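Local coordinates for cell division control protein Cdc48 (Mycobacterium smegmatis, PDB 5E7P), which probably binds and hydrolyses ATP as a Cdc48-type AAA ATPase with two tandem ATPase modules, at residues 300-305 against 342-347; 442-447 against 453-458; 701-706 against 716-721. One frame throughout, in Å; residues are numbered along the deposited sequence.

Contact 1 of 3, residues 300-305 against 342-347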
ATOM      1  N   LEU A 300       6.865   6.740 -22.655  1.00 43.55           N
ATOM      2  CA  LEU A 300       7.172   7.105 -24.034  1.00 45.43           C
ATOM      3  C   LEU A 300       7.287   8.614 -24.192  1.00 48.75           C
ATOM      4  O   LEU A 300       6.734   9.374 -23.393  1.00 48.37           O
ATOM      5  CB  LEU A 300       6.091   6.582 -24.982  1.00 43.42           C
ATOM      6  CG  LEU A 300       5.966   5.070 -25.151  1.00 41.35           C
ATOM      7  CD1 LEU A 300       4.805   4.746 -26.071  1.00 40.26           C
ATOM      8  CD2 LEU A 300       7.262   4.491 -25.689  1.00 43.00           C
ATOM      9  N   GLN A 301       8.010   9.042 -25.223  1.00 51.29           N
ATOM     10  CA  GLN A 301       8.095  10.455 -25.560  1.00 51.58           C
ATOM     11  C   GLN A 301       6.687  10.964 -25.851  1.00 51.34           C
ATOM     12  O   GLN A 301       5.882  10.258 -26.459  1.00 52.21           O
ATOM     13  CB  GLN A 301       9.030  10.666 -26.754  1.00 55.19           C
ATOM     14  CG  GLN A 301       9.283  12.123 -27.119  1.00 56.76           C
ATOM     15  CD  GLN A 301       8.285  12.655 -28.131  1.00 56.62           C
ATOM     16  OE1 GLN A 301       7.564  11.890 -28.768  1.00 55.98           O
ATOM     17  NE2 GLN A 301       8.240  13.973 -28.283  1.00 57.56           N
ATOM     18  N   VAL A 302       6.405  12.181 -25.399  1.00 51.81           N
ATOM     19  CA  VAL A 302       5.057  12.757 -25.394  1.00 50.95           C
ATOM     20  C   VAL A 302       4.232  12.558 -26.678  1.00 52.84           C
ATOM     21  O   VAL A 302       3.028  12.313 -26.610  1.00 52.76           O
ATOM     22  CB  VAL A 302       5.107  14.262 -25.011  1.00 62.61           C
ATOM     23  CG1 VAL A 302       5.831  15.075 -26.077  1.00 63.80           C
ATOM     24  CG2 VAL A 302       3.721  14.806 -24.784  1.00 61.58           C
ATOM     25  N   ASP A 303       4.879  12.644 -27.837  1.00 53.70           N
ATOM     26  CA  ASP A 303       4.183  12.511 -29.115  1.00 53.16           C
ATOM     27  C   ASP A 303       3.964  11.047 -29.494  1.00 51.37           C
ATOM     28  O   ASP A 303       2.963  10.703 -30.121  1.00 50.96           O
ATOM     29  CB  ASP A 303       4.949  13.242 -30.222  1.00 56.48           C
ATOM     30  CG  ASP A 303       5.088  14.731 -29.952  1.00 58.16           C
ATOM     31  OD1 ASP A 303       4.080  15.370 -29.585  1.00 57.89           O
ATOM     32  OD2 ASP A 303       6.209  15.264 -30.092  1.00 60.03           O
ATOM     33  N   GLU A 304       4.906  10.190 -29.114  1.00 52.17           N
ATOM     34  CA  GLU A 304       4.767   8.755 -29.332  1.00 53.00           C
ATOM     35  C   GLU A 304       3.733   8.189 -28.370  1.00 51.15           C
ATOM     36  O   GLU A 304       3.104   7.167 -28.642  1.00 51.09           O
ATOM     37  CB  GLU A 304       6.110   8.051 -29.138  1.00 56.77           C
ATOM     38  CG  GLU A 304       6.837   7.739 -30.435  1.00 63.82           C
ATOM     39  CD  GLU A 304       6.140   6.663 -31.246  1.00 68.15           C
ATOM     40  OE1 GLU A 304       6.057   6.807 -32.486  1.00 70.32           O
ATOM     41  OE2 GLU A 304       5.680   5.668 -30.642  1.00 68.61           O
ATOM     42  N   ARG A 305       3.564   8.869 -27.242  1.00 49.35           N
ATOM     43  CA  ARG A 305       2.584   8.477 -26.241  1.00 45.67           C
ATOM     44  C   ARG A 305       1.172   8.649 -26.792  1.00 43.14           C
ATOM     45  O   ARG A 305       0.322   7.772 -26.639  1.00 40.31           O
ATOM     46  CB  ARG A 305       2.775   9.307 -24.967  1.00 46.06           C
ATOM     47  CG  ARG A 305       1.763   9.024 -23.877  1.00 44.90           C
ATOM     48  CD  ARG A 305       2.387   9.122 -22.493  1.00 44.19           C
ATOM     49  NE  ARG A 305       2.555  10.490 -22.014  1.00 43.18           N
ATOM     50  CZ  ARG A 305       3.731  11.082 -21.840  1.00 42.73           C
ATOM     51  NH1 ARG A 305       4.855  10.433 -22.114  1.00 44.00           N
ATOM     52  NH2 ARG A 305       3.783  12.327 -21.392  1.00 42.43           N
ATOM     53  N   GLU A 342       0.060  17.522 -18.274  1.00 50.36           N
ATOM     54  CA  GLU A 342       0.637  17.936 -19.549  1.00 49.80           C
ATOM     55  C   GLU A 342      -0.460  18.168 -20.587  1.00 46.14           C
ATOM     56  O   GLU A 342      -1.539  17.579 -20.491  1.00 45.12           O
ATOM     57  CB  GLU A 342       1.618  16.875 -20.054  1.00 52.41           C
ATOM     58  CG  GLU A 342       2.877  16.732 -19.215  1.00 55.76           C
ATOM     59  CD  GLU A 342       3.732  15.556 -19.653  1.00 59.73           C
ATOM     60  OE1 GLU A 342       4.971  15.696 -19.692  1.00 61.59           O
ATOM     61  OE2 GLU A 342       3.162  14.488 -19.956  1.00 62.39           O
ATOM     62  N   PRO A 343      -0.191  19.034 -21.578  1.00 43.30           N
ATOM     63  CA  PRO A 343      -1.156  19.321 -22.648  1.00 41.37           C
ATOM     64  C   PRO A 343      -1.583  18.071 -23.412  1.00 37.64           C
ATOM     65  O   PRO A 343      -2.704  18.013 -23.915  1.00 37.31           O
ATOM     66  CB  PRO A 343      -0.375  20.251 -23.579  1.00 44.74           C
ATOM     67  CG  PRO A 343       0.617  20.916 -22.694  1.00 45.89           C
ATOM     68  CD  PRO A 343       1.012  19.880 -21.682  1.00 44.59           C
ATOM     69  N   VAL A 344      -0.696  17.086 -23.494  1.00 36.39           N
ATOM     70  CA  VAL A 344      -0.984  15.846 -24.205  1.00 37.68           C
ATOM     71  C   VAL A 344      -2.140  15.070 -23.565  1.00 33.64           C
ATOM     72  O   VAL A 344      -2.830  14.305 -24.237  1.00 33.86           O
ATOM     73  CB  VAL A 344       0.269  14.946 -24.284  1.00 40.59           C
ATOM     74  CG1 VAL A 344       0.624  14.390 -22.908  1.00 41.26           C
ATOM     75  CG2 VAL A 344       0.067  13.816 -25.284  1.00 41.30           C
ATOM     76  N   ALA A 345      -2.359  15.288 -22.273  1.00 29.98           N
ATOM     77  CA  ALA A 345      -3.410  14.581 -21.550  1.00 30.25           C
ATOM     78  C   ALA A 345      -4.782  14.926 -22.107  1.00 30.73           C
ATOM     79  O   ALA A 345      -5.677  14.082 -22.132  1.00 31.34           O
ATOM     80  CB  ALA A 345      -3.345  14.893 -20.056  1.00 29.49           C
ATOM     81  N   THR A 346      -4.939  16.167 -22.559  1.00 32.17           N
ATOM     82  CA  THR A 346      -6.195  16.605 -23.157  1.00 33.98           C
ATOM     83  C   THR A 346      -6.523  15.802 -24.412  1.00 33.76           C
ATOM     84  O   THR A 346      -7.665  15.378 -24.607  1.00 32.18           O
ATOM     85  CB  THR A 346      -6.177  18.108 -23.489  1.00 36.94           C
ATOM     86  OG1 THR A 346      -6.190  18.864 -22.272  1.00 38.03           O
ATOM     87  CG2 THR A 346      -7.397  18.491 -24.323  1.00 36.56           C
ATOM     88  N   LEU A 347      -5.515  15.578 -25.248  1.00 34.45           N
ATOM     89  CA  LEU A 347      -5.698  14.805 -26.474  1.00 34.43           C
ATOM     90  C   LEU A 347      -5.872  13.316 -26.192  1.00 33.81           C
ATOM     91  O   LEU A 347      -6.638  12.629 -26.876  1.00 31.96           O
ATOM     92  CB  LEU A 347      -4.533  15.034 -27.438  1.00 35.50           C
ATOM     93  CG  LEU A 347      -4.427  16.452 -28.008  1.00 37.65           C
ATOM     94  CD1 LEU A 347      -3.281  16.553 -28.994  1.00 40.33           C
ATOM     95  CD2 LEU A 347      -5.732  16.863 -28.662  1.00 37.72           C
TER

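Contact 2 of 3, residues 442-447 against 453-458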
ATOM      1  N   ALA A 442      14.397 -25.770  -3.035  1.00 56.98           N
ATOM      2  CA  ALA A 442      15.400 -26.143  -4.026  1.00 59.32           C
ATOM      3  C   ALA A 442      16.800 -26.157  -3.420  1.00 62.68           C
ATOM      4  O   ALA A 442      17.666 -26.918  -3.850  1.00 66.45           O
ATOM      5  CB  ALA A 442      15.343 -25.202  -5.217  1.00 57.57           C
ATOM      6  N   ALA A 443      17.018 -25.307  -2.420  1.00 61.63           N
ATOM      7  CA  ALA A 443      18.301 -25.254  -1.730  1.00 63.09           C
ATOM      8  C   ALA A 443      18.454 -26.461  -0.812  1.00 66.84           C
ATOM      9  O   ALA A 443      19.536 -27.038  -0.704  1.00 69.52           O
ATOM     10  CB  ALA A 443      18.430 -23.962  -0.938  1.00 59.45           C
ATOM     11  N   ARG A 444      17.361 -26.839  -0.156  1.00 67.29           N
ATOM     12  CA  ARG A 444      17.353 -28.015   0.703  1.00 71.12           C
ATOM     13  C   ARG A 444      17.493 -29.270  -0.147  1.00 74.08           C
ATOM     14  O   ARG A 444      18.062 -30.270   0.290  1.00 75.27           O
ATOM     15  CB  ARG A 444      16.054 -28.082   1.508  1.00 71.37           C
ATOM     16  CG  ARG A 444      16.065 -29.119   2.622  1.00 75.07           C
ATOM     17  CD  ARG A 444      14.658 -29.567   3.003  1.00 76.13           C
ATOM     18  NE  ARG A 444      13.657 -28.528   2.777  1.00 75.85           N
ATOM     19  CZ  ARG A 444      12.689 -28.610   1.869  1.00 76.97           C
ATOM     20  NH1 ARG A 444      12.584 -29.687   1.102  1.00 80.09           N
ATOM     21  NH2 ARG A 444      11.824 -27.617   1.729  1.00 74.20           N
ATOM     22  N   ALA A 445      16.970 -29.204  -1.367  1.00 75.30           N
ATOM     23  CA  ALA A 445      16.978 -30.343  -2.276  1.00 80.51           C
ATOM     24  C   ALA A 445      18.371 -30.647  -2.815  1.00 87.26           C
ATOM     25  O   ALA A 445      18.776 -31.806  -2.873  1.00 90.56           O
ATOM     26  CB  ALA A 445      16.008 -30.114  -3.421  1.00 79.09           C
ATOM     27  N   SER A 446      19.097 -29.605  -3.213  1.00 90.25           N
ATOM     28  CA  SER A 446      20.429 -29.773  -3.789  1.00 97.83           C
ATOM     29  C   SER A 446      21.406 -30.441  -2.826  1.00103.91           C
ATOM     30  O   SER A 446      22.274 -31.208  -3.243  1.00106.88           O
ATOM     31  CB  SER A 446      20.989 -28.429  -4.261  1.00 97.59           C
ATOM     32  OG  SER A 446      20.415 -28.042  -5.497  1.00 97.62           O
ATOM     33  N   SER A 447      21.259 -30.146  -1.538  1.00106.59           N
ATOM     34  CA  SER A 447      22.114 -30.744  -0.520  1.00112.26           C
ATOM     35  C   SER A 447      21.728 -32.197  -0.259  1.00117.19           C
ATOM     36  O   SER A 447      22.588 -33.054  -0.060  1.00120.20           O
ATOM     37  CB  SER A 447      22.044 -29.939   0.781  1.00110.44           C
ATOM     38  OG  SER A 447      20.743 -29.986   1.340  1.00108.13           O
ATOM     39  N   VAL A 453      10.599 -30.446  -2.437  1.00 73.05           N
ATOM     40  CA  VAL A 453       9.214 -30.514  -1.986  1.00 70.55           C
ATOM     41  C   VAL A 453       8.943 -29.500  -0.871  1.00 65.68           C
ATOM     42  O   VAL A 453       9.557 -29.548   0.196  1.00 66.60           O
ATOM     43  CB  VAL A 453       8.828 -31.945  -1.544  1.00 73.31           C
ATOM     44  CG1 VAL A 453       9.892 -32.540  -0.625  1.00 75.89           C
ATOM     45  CG2 VAL A 453       7.460 -31.948  -0.882  1.00 70.94           C
ATOM     46  N   LEU A 454       8.025 -28.575  -1.136  1.00 60.19           N
ATOM     47  CA  LEU A 454       7.736 -27.480  -0.214  1.00 55.12           C
ATOM     48  C   LEU A 454       7.183 -27.942   1.131  1.00 55.41           C
ATOM     49  O   LEU A 454       6.253 -28.744   1.194  1.00 57.04           O
ATOM     50  CB  LEU A 454       6.763 -26.484  -0.850  1.00 50.99           C
ATOM     51  CG  LEU A 454       7.352 -25.166  -1.351  1.00 49.46           C
ATOM     52  CD1 LEU A 454       8.211 -25.399  -2.584  1.00 52.03           C
ATOM     53  CD2 LEU A 454       6.250 -24.156  -1.638  1.00 46.52           C
ATOM     54  N   ARG A 455       7.763 -27.420   2.206  1.00 55.27           N
ATOM     55  CA  ARG A 455       7.267 -27.687   3.549  1.00 56.50           C
ATOM     56  C   ARG A 455       6.943 -26.374   4.254  1.00 53.51           C
ATOM     57  O   ARG A 455       7.205 -25.298   3.719  1.00 53.32           O
ATOM     58  CB  ARG A 455       8.286 -28.498   4.348  1.00 60.79           C
ATOM     59  CG  ARG A 455       9.673 -27.888   4.381  1.00 63.89           C
ATOM     60  CD  ARG A 455      10.680 -28.846   4.997  1.00 68.52           C
ATOM     61  NE  ARG A 455      10.730 -30.118   4.280  1.00 72.24           N
ATOM     62  CZ  ARG A 455      11.616 -31.078   4.524  1.00 75.47           C
ATOM     63  NH1 ARG A 455      12.536 -30.911   5.466  1.00 75.91           N
ATOM     64  NH2 ARG A 455      11.586 -32.202   3.821  1.00 77.90           N
ATOM     65  N   HIS A 456       6.369 -26.469   5.450  1.00 51.99           N
ATOM     66  CA  HIS A 456       5.970 -25.287   6.208  1.00 48.91           C
ATOM     67  C   HIS A 456       7.161 -24.405   6.564  1.00 50.70           C
ATOM     68  O   HIS A 456       7.040 -23.181   6.627  1.00 51.35           O
ATOM     69  CB  HIS A 456       5.234 -25.691   7.484  1.00 46.70           C
ATOM     70  CG  HIS A 456       4.899 -24.538   8.375  1.00 45.81           C
ATOM     71  ND1 HIS A 456       3.886 -23.649   8.093  1.00 44.01           N
ATOM     72  CD2 HIS A 456       5.453 -24.121   9.539  1.00 47.09           C
ATOM     73  CE1 HIS A 456       3.823 -22.737   9.047  1.00 44.07           C
ATOM     74  NE2 HIS A 456       4.764 -23.000   9.936  1.00 45.93           N
ATOM     75  N   ALA A 457       8.308 -25.037   6.795  1.00 50.71           N
ATOM     76  CA  ALA A 457       9.527 -24.321   7.147  1.00 51.01           C
ATOM     77  C   ALA A 457       9.920 -23.307   6.076  1.00 50.96           C
ATOM     78  O   ALA A 457      10.393 -22.214   6.388  1.00 50.72           O
ATOM     79  CB  ALA A 457      10.663 -25.305   7.388  1.00 52.42           C
ATOM     80  N   ASP A 458       9.710 -23.673   4.816  1.00 51.84           N
ATOM     81  CA  ASP A 458      10.080 -22.822   3.688  1.00 51.15           C
ATOM     82  C   ASP A 458       9.237 -21.554   3.626  1.00 49.13           C
ATOM     83  O   ASP A 458       9.762 -20.460   3.419  1.00 46.13           O
ATOM     84  CB  ASP A 458       9.943 -23.594   2.378  1.00 51.71           C
ATOM     85  CG  ASP A 458      10.726 -24.887   2.385  1.00 53.85           C
ATOM     86  OD1 ASP A 458      11.824 -24.917   2.981  1.00 55.32           O
ATOM     87  OD2 ASP A 458      10.242 -25.877   1.797  1.00 54.66           O
TER

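Contact 3 of 3, residues 701-706 against 716-721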
ATOM      1  N   ALA A 701      16.796   5.441  23.235  1.00 39.24           N
ATOM      2  CA  ALA A 701      17.611   4.453  22.542  1.00 37.72           C
ATOM      3  C   ALA A 701      18.769   5.123  21.815  1.00 38.06           C
ATOM      4  O   ALA A 701      19.894   4.628  21.837  1.00 36.66           O
ATOM      5  CB  ALA A 701      16.759   3.647  21.569  1.00 34.30           C
ATOM      6  N   MET A 702      18.488   6.258  21.182  1.00 39.30           N
ATOM      7  CA  MET A 702      19.510   7.007  20.457  1.00 39.07           C
ATOM      8  C   MET A 702      20.549   7.590  21.412  1.00 41.96           C
ATOM      9  O   MET A 702      21.746   7.602  21.114  1.00 43.75           O
ATOM     10  CB  MET A 702      18.872   8.116  19.614  1.00 38.55           C
ATOM     11  CG  MET A 702      19.877   9.010  18.896  1.00 41.30           C
ATOM     12  SD  MET A 702      20.896   8.132  17.692  1.00 54.21           S
ATOM     13  CE  MET A 702      19.880   8.237  16.221  1.00 27.87           C
ATOM     14  N   THR A 703      20.087   8.068  22.564  1.00 42.52           N
ATOM     15  CA  THR A 703      20.980   8.589  23.591  1.00 45.50           C
ATOM     16  C   THR A 703      21.945   7.502  24.065  1.00 46.35           C
ATOM     17  O   THR A 703      23.122   7.764  24.311  1.00 48.43           O
ATOM     18  CB  THR A 703      20.188   9.155  24.795  1.00 46.39           C
ATOM     19  OG1 THR A 703      19.434  10.300  24.380  1.00 45.70           O
ATOM     20  CG2 THR A 703      21.126   9.564  25.916  1.00 48.48           C
ATOM     21  N   ALA A 704      21.441   6.276  24.169  1.00 44.50           N
ATOM     22  CA  ALA A 704      22.253   5.149  24.615  1.00 44.54           C
ATOM     23  C   ALA A 704      23.242   4.690  23.546  1.00 47.23           C
ATOM     24  O   ALA A 704      24.387   4.359  23.853  1.00 51.00           O
ATOM     25  CB  ALA A 704      21.365   3.999  25.043  1.00 41.39           C
ATOM     26  N   MET A 705      22.794   4.666  22.294  1.00 45.48           N
ATOM     27  CA  MET A 705      23.648   4.250  21.184  1.00 45.55           C
ATOM     28  C   MET A 705      24.820   5.210  20.995  1.00 45.99           C
ATOM     29  O   MET A 705      25.949   4.782  20.752  1.00 44.73           O
ATOM     30  CB  MET A 705      22.841   4.143  19.884  1.00 43.84           C
ATOM     31  CG  MET A 705      21.773   3.057  19.891  1.00 42.00           C
ATOM     32  SD  MET A 705      22.450   1.388  19.834  1.00 52.43           S
ATOM     33  CE  MET A 705      23.070   1.316  18.157  1.00 51.69           C
ATOM     34  N   ARG A 706      24.549   6.507  21.110  1.00 46.56           N
ATOM     35  CA  ARG A 706      25.594   7.517  20.960  1.00 48.31           C
ATOM     36  C   ARG A 706      26.555   7.516  22.149  1.00 50.67           C
ATOM     37  O   ARG A 706      27.759   7.727  21.983  1.00 50.99           O
ATOM     38  CB  ARG A 706      24.992   8.913  20.778  1.00 46.30           C
ATOM     39  CG  ARG A 706      24.190   9.103  19.502  1.00 42.69           C
ATOM     40  CD  ARG A 706      24.002  10.582  19.203  1.00 41.16           C
ATOM     41  NE  ARG A 706      23.007  10.827  18.161  1.00 40.09           N
ATOM     42  CZ  ARG A 706      23.225  10.659  16.861  1.00 38.49           C
ATOM     43  NH1 ARG A 706      22.260  10.916  15.989  1.00 34.25           N
ATOM     44  NH2 ARG A 706      24.405  10.231  16.430  1.00 41.61           N
ATOM     45  N   ALA A 716      18.893   4.540  33.073  1.00 52.53           N
ATOM     46  CA  ALA A 716      17.976   5.522  33.639  1.00 52.43           C
ATOM     47  C   ALA A 716      18.426   6.940  33.298  1.00 53.63           C
ATOM     48  O   ALA A 716      17.603   7.838  33.119  1.00 54.09           O
ATOM     49  CB  ALA A 716      17.872   5.344  35.146  1.00 53.15           C
ATOM     50  N   ALA A 717      19.738   7.132  33.208  1.00 54.31           N
ATOM     51  CA  ALA A 717      20.300   8.428  32.850  1.00 55.17           C
ATOM     52  C   ALA A 717      19.996   8.763  31.395  1.00 53.06           C
ATOM     53  O   ALA A 717      19.762   9.921  31.050  1.00 53.29           O
ATOM     54  CB  ALA A 717      21.804   8.444  33.098  1.00 56.27           C
ATOM     55  N   ASP A 718      20.004   7.740  30.544  1.00 51.97           N
ATOM     56  CA  ASP A 718      19.670   7.910  29.134  1.00 49.05           C
ATOM     57  C   ASP A 718      18.245   8.430  28.986  1.00 45.75           C
ATOM     58  O   ASP A 718      17.978   9.327  28.185  1.00 44.87           O
ATOM     59  CB  ASP A 718      19.820   6.586  28.381  1.00 47.89           C
ATOM     60  CG  ASP A 718      21.251   6.084  28.361  1.00 49.55           C
ATOM     61  OD1 ASP A 718      22.178   6.920  28.445  1.00 51.44           O
ATOM     62  OD2 ASP A 718      21.450   4.854  28.261  1.00 48.35           O
ATOM     63  N   VAL A 719      17.335   7.862  29.769  1.00 43.97           N
ATOM     64  CA  VAL A 719      15.942   8.285  29.752  1.00 43.45           C
ATOM     65  C   VAL A 719      15.808   9.693  30.328  1.00 44.63           C
ATOM     66  O   VAL A 719      15.070  10.523  29.798  1.00 44.82           O
ATOM     67  CB  VAL A 719      15.049   7.308  30.540  1.00 41.24           C
ATOM     68  CG1 VAL A 719      13.612   7.795  30.558  1.00 40.54           C
ATOM     69  CG2 VAL A 719      15.136   5.912  29.937  1.00 39.00           C
ATOM     70  N   ALA A 720      16.541   9.957  31.405  1.00 44.86           N
ATOM     71  CA  ALA A 720      16.521  11.264  32.052  1.00 46.42           C
ATOM     72  C   ALA A 720      16.983  12.367  31.104  1.00 47.90           C
ATOM     73  O   ALA A 720      16.419  13.463  31.088  1.00 47.19           O
ATOM     74  CB  ALA A 720      17.382  11.247  33.305  1.00 46.59           C
ATOM     75  N   LYS A 721      18.010  12.071  30.313  1.00 50.66           N
ATOM     76  CA  LYS A 721      18.505  13.021  29.323  1.00 54.57           C
ATOM     77  C   LYS A 721      17.507  13.188  28.181  1.00 53.45           C
ATOM     78  O   LYS A 721      17.270  14.298  27.711  1.00 54.18           O
ATOM     79  CB  LYS A 721      19.860  12.575  28.774  1.00 58.93           C
ATOM     80  CG  LYS A 721      20.447  13.531  27.749  1.00 64.26           C
ATOM     81  CD  LYS A 721      21.799  13.051  27.252  1.00 69.42           C
ATOM     82  CE  LYS A 721      22.386  14.024  26.238  1.00 73.70           C
ATOM     83  NZ  LYS A 721      23.716  13.579  25.733  1.00 75.72           N
TER

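Contact 1 of 3, residues 300-305 against 342-347
Arg305 reaches out from the first turn of helix 302-319 to Glu342, just ahead of helix 344-356, while Val302 meets Val344 beside this ion pair. From CB, which points toward 342-347, the arginine chain leaves with CG anti to the backbone N (chi1 177°) and then bends at both chi2 and chi3. This double bend folds the guanidinium back alongside its own helix, so that CA of Val302 lies over one face, 3.9 Å above the plane and offset toward the rim. Arg305 CZ is already 3.9 Å from Glu342 OE2. At the tip, Arg305 NH2 makes the salt bridge to Glu342 OE2 at 2.7 Å, and it also passes close to Val344 CG1. The carboxylate comes in at the guanidinium edge with the two planes 3° apart. The extended chain of Glu342 crosses that of Arg305 at about a right angle.

The apolar half is a sliding fit of two valines: Val302 CG2 touches Val344 CB at 3.5 Å. Leu306 adds a further contact to Val344. At the helix start, Gln301 is the N-cap, its OE1 accepting from Glu304 N at 3.2 Å. Helices 302-319 and 344-356 lead into the neighbouring parallel strands 321-326 and 361-366, and their touching N-terminal ends belong to successive beta-alpha-beta crossovers of the P-loop NTPase fold.

Contact 2 of 3, residues 442-447 against 453-458
Arg444 and Arg455 stack their guanidinium groups where helix 427-448 meets the segment leading into helix 456-462, in the helical region that follows the first AAA core, consistent with an AAA+ lid. The planes are nearly parallel, 2° apart, with the centres of the two groups separated by 3.8 Å. Arg455 NE sits over the middle of the Arg444 group, whereas Arg444 NE is offset toward the rim of the other. Arg455 gets there with CG between its backbone N and carbonyl carbon (chi1 53°) and a bend at chi3.

The carboxylate of Asp458 lies at the edge of the Arg444 guanidinium, nearly coplanar with it, as an ion pair would require, but Arg444 NH2 and Asp458 OD2 are modelled too close together, so the detail of the pairing is doubtful. Glu411 makes a weak, long ion pair with Arg455. These nearby carboxylates would be expected to ease the repulsion between the stacked groups.

Hydrogen bonding to the backbone completes the grip on Arg444. Val453 O is tilted from the guanidinium plane, and Arg444 NH1 donates to Val453 O at 3.2 Å, with an N-H...O angle of 141°.

Contact 3 of 3, residues 701-706 against 716-721
This is a helix-helix packing contact within the AAA+ lid of the second ATPase module, where Thr703 and Ala704 of helix 690-707 meet Asp718 and Lys721 of helix 716-725. The two short segments cross at 122° between their N-to-C directions, with the axes 8.6 Å apart at closest approach. Thr703 and Asp718 have the nearest CA atoms across the pair, at 5.7 Å.

The methyl group of Thr703 carries much of the packing. With CB directed toward the second helix and CG2 anti to the backbone N (chi1 -65°, defined on OG1), Thr703 CG2 touches Lys721 CD at 3.8 Å. The lysine chain is extended along its whole length, and its CD methylene passes beside the threonine methyl as the two side chains cross at a slant. Thr703 CG2 also lies 3.8 Å from Asp718 OD1, the threonine and aspartate sliding past each other in opposite directions. Ala704 CB packs against Asp718 OD2 at 3.3 Å. Helix 690-707 has a further set of neighbours in the N-terminal domain, where Met702 and Met705 rest on strand 22-28 and helix 44-50.

No hydrogen bond joins the two segments, and the polar ends of Thr703 and Asp718 are engaged elsewhere. Thr703 OG1 bonds to Glu699 O one turn back in its own helix, and Asp718 OD2 accepts from Thr715 N while forming a salt bridge with Arg707. The buried carboxylate is thereby satisfied from beyond the interface, and the contact itself rests on van der Waals packing of aliphatic carbons and a carboxylate already committed to other partners.

How the contacts relate
The three contacts follow one another along the chain, each closing before the next opens, and none touches another: the centres are about 49 Å apart for contacts 1 and 2, about 44 Å for contacts 2 and 3, and about 55 Å for contacts 1 and 3. Contact 1 belongs to the first AAA core, where its helices connect strands of a mixed six-stranded sheet. Contact 2 joins helix 427-448 to the loop before helix 456-462 and to its first turn, after that core; contact 3 pairs helices 690-707 and 716-725 in the second module's lid. Helical elements thus pack beyond both ATPase cores, as expected for tandem AAA modules, and none of the contacts lies at an ADP site.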